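Local coordinates for enoyl-[acyl-carrier-protein] reductase [FMN] (Thermotoga maritima, PDB 5GVJ), which probably catalyses the NADH-dependent reduction of enoyl-[acyl-carrier-protein] in fatty acid synthesis, using FMN as its flavin cofactor, at residues E139-G144 and E149-V154. The protein carries 1 engineered substitution. Sequence-based numbering, arbitrary orientation.
Sequences EGMESG and EVTTFV
Met141 N donates to Val150 O (2.9 Å), pinning the type I turn Gly140-Ser143 against the approach to helix 152-162. The two backbones run nearly at right angles, 98° apart, and the CA atoms of Gly140 and Thr152 come nearest, 3.9 Å apart. This is a beta-to-alpha connection of a TIM-barrel-like flavoprotein, in which the loop after strand 136-139 runs through short strand 145-146 to helix 152-162; Glu139 and Gly144, at the ends of 139-144, bind FMN in this protein, though the flavin is absent from this chain. Val150 O also receives a water that bridges to Glu139 O, while Gly140 CA sits 3.3 Å from Val150 O in a CA-H...O contact. Having no side chain, Gly140 also lets its CA come within 3.3 Å of Thr152 OG1, which itself bonds to Gly171 O.

Glu142 is a worked example of a turn side chain reaching a helix start, here Thr152, next to the N-cap Thr151. Its chi1 of 44° tucks CG over the backbone, and a bend at chi2 carries the carboxylate across Thr152. Thr152 N donates to Glu142 OE1 (2.9 Å), approaching from above the carboxylate plane, 40° out of it. OE2 binds Thr151 OG1 of the second subunit, so one carboxylate joins a helix start to the dimer interface. Replacing Glu142 with an alanine is likely to strip Thr152 N of this acceptor and the neighbouring subunit's Thr151 hydroxyl of its mate. Met141 and Thr151 run alongside each other, CG to CG2 4.0 Å. A water completes the link, donating to Glu142 OE2 (2.7 Å) and accepting from Phe153 N at 3.1 Å.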
loop_
_atom_site.group_PDB
_atom_site.type_symbol
_atom_site.label_atom_id
_atom_site.label_comp_id
_atom_site.label_asym_id
_atom_site.label_seq_id
_atom_site.Cartn_x
_atom_site.Cartn_y
_atom_site.Cartn_z
ATOM N N GLU A 139 -8.786 4.685 -4.058
ATOM C CA GLU A 139 -8.359 5.191 -2.758
ATOM C C GLU A 139 -8.071 4.027 -1.820
ATOM O O GLU A 139 -8.998 3.339 -1.379
ATOM C CB GLU A 139 -9.421 6.115 -2.166
ATOM C CG GLU A 139 -9.032 6.656 -0.805
ATOM C CD GLU A 139 -10.035 7.669 -0.290
ATOM O OE1 GLU A 139 -11.026 7.268 0.350
ATOM O OE2 GLU A 139 -9.828 8.865 -0.548
ATOM N N GLY A 140 -6.793 3.823 -1.498
ATOM C CA GLY A 140 -6.421 2.782 -0.560
ATOM C C GLY A 140 -6.760 3.142 0.874
ATOM O O GLY A 140 -6.880 4.315 1.255
ATOM N N MET A 141 -6.922 2.095 1.689
ATOM C CA MET A 141 -7.371 2.239 3.075
ATOM C C MET A 141 -6.327 2.857 4.002
ATOM O O MET A 141 -6.642 3.069 5.179
ATOM C CB MET A 141 -7.797 0.877 3.621
ATOM C CG MET A 141 -6.716 -0.167 3.535
ATOM S SD MET A 141 -5.851 -0.287 5.104
ATOM C CE MET A 141 -7.114 -1.096 6.096
ATOM N N GLU A 142 -5.112 3.156 3.534
ATOM C CA GLU A 142 -4.197 3.933 4.366
ATOM C C GLU A 142 -4.568 5.408 4.416
ATOM O O GLU A 142 -3.944 6.162 5.169
ATOM C CB GLU A 142 -2.747 3.813 3.878
ATOM C CG GLU A 142 -2.554 3.936 2.359
ATOM C CD GLU A 142 -2.545 2.572 1.678
ATOM O OE1 GLU A 142 -3.614 1.931 1.613
ATOM O OE2 GLU A 142 -1.462 2.131 1.239
ATOM N N SER A 143 -5.540 5.842 3.625
ATOM C CA SER A 143 -5.912 7.244 3.667
ATOM C C SER A 143 -6.689 7.539 4.950
ATOM O O SER A 143 -7.115 6.634 5.676
ATOM C CB SER A 143 -6.718 7.618 2.424
ATOM O OG SER A 143 -7.888 6.845 2.328
ATOM N N GLY A 144 -6.848 8.840 5.243
ATOM C CA GLY A 144 -7.627 9.255 6.389
ATOM C C GLY A 144 -9.120 9.293 6.096
ATOM O O GLY A 144 -9.568 9.258 4.948
ATOM N N GLU A 149 -11.358 -1.409 2.231
ATOM C CA GLU A 149 -10.588 -2.499 2.803
ATOM C C GLU A 149 -9.261 -2.745 2.103
ATOM O O GLU A 149 -8.361 -3.334 2.714
ATOM C CB GLU A 149 -11.404 -3.797 2.767
ATOM C CG GLU A 149 -12.881 -3.587 3.011
ATOM C CD GLU A 149 -13.583 -4.863 3.434
ATOM O OE1 GLU A 149 -13.876 -5.703 2.548
ATOM O OE2 GLU A 149 -13.826 -5.023 4.655
ATOM N N VAL A 150 -9.111 -2.311 0.853
ATOM C CA VAL A 150 -7.935 -2.633 0.049
ATOM C C VAL A 150 -6.897 -1.523 0.191
ATOM O O VAL A 150 -7.241 -0.332 0.220
ATOM C CB VAL A 150 -8.333 -2.842 -1.423
ATOM C CG1 VAL A 150 -7.152 -3.410 -2.220
ATOM C CG2 VAL A 150 -9.542 -3.770 -1.515
ATOM N N THR A 151 -5.621 -1.907 0.262
ATOM C CA THR A 151 -4.549 -0.920 0.330
ATOM C C THR A 151 -4.234 -0.373 -1.055
ATOM O O THR A 151 -4.579 -0.962 -2.080
ATOM C CB THR A 151 -3.267 -1.515 0.909
ATOM O OG1 THR A 151 -2.731 -2.444 -0.039
ATOM C CG2 THR A 151 -3.542 -2.226 2.236
ATOM N N THR A 152 -3.530 0.761 -1.069
ATOM C CA THR A 152 -3.191 1.419 -2.330
ATOM C C THR A 152 -2.356 0.516 -3.221
ATOM O O THR A 152 -2.594 0.433 -4.434
ATOM C CB THR A 152 -2.442 2.722 -2.047
ATOM O OG1 THR A 152 -3.295 3.595 -1.313
ATOM C CG2 THR A 152 -2.022 3.420 -3.343
ATOM N N PHE A 153 -1.365 -0.159 -2.634
ATOM C CA PHE A 153 -0.425 -0.945 -3.418
ATOM C C PHE A 153 -1.146 -1.975 -4.263
ATOM O O PHE A 153 -0.797 -2.192 -5.430
ATOM C CB PHE A 153 0.570 -1.637 -2.486
ATOM C CG PHE A 153 1.882 -1.900 -3.119
ATOM C CD1 PHE A 153 2.892 -0.957 -3.046
ATOM C CD2 PHE A 153 2.099 -3.070 -3.819
ATOM C CE1 PHE A 153 4.103 -1.186 -3.656
ATOM C CE2 PHE A 153 3.309 -3.310 -4.421
ATOM C CZ PHE A 153 4.315 -2.362 -4.339
ATOM N N VAL A 154 -2.158 -2.616 -3.685
ATOM C CA VAL A 154 -2.931 -3.630 -4.391
ATOM C C VAL A 154 -4.002 -2.983 -5.266
ATOM O O VAL A 154 -4.198 -3.356 -6.431
ATOM C CB VAL A 154 -3.552 -4.599 -3.368
ATOM C CG1 VAL A 154 -4.567 -5.516 -4.047
ATOM C CG2 VAL A 154 -2.453 -5.422 -2.654
HETATM O O HOH W 1 -9.592 0.669 -0.162
HETATM O O HOH W 2 -0.247 -0.094 0.306
#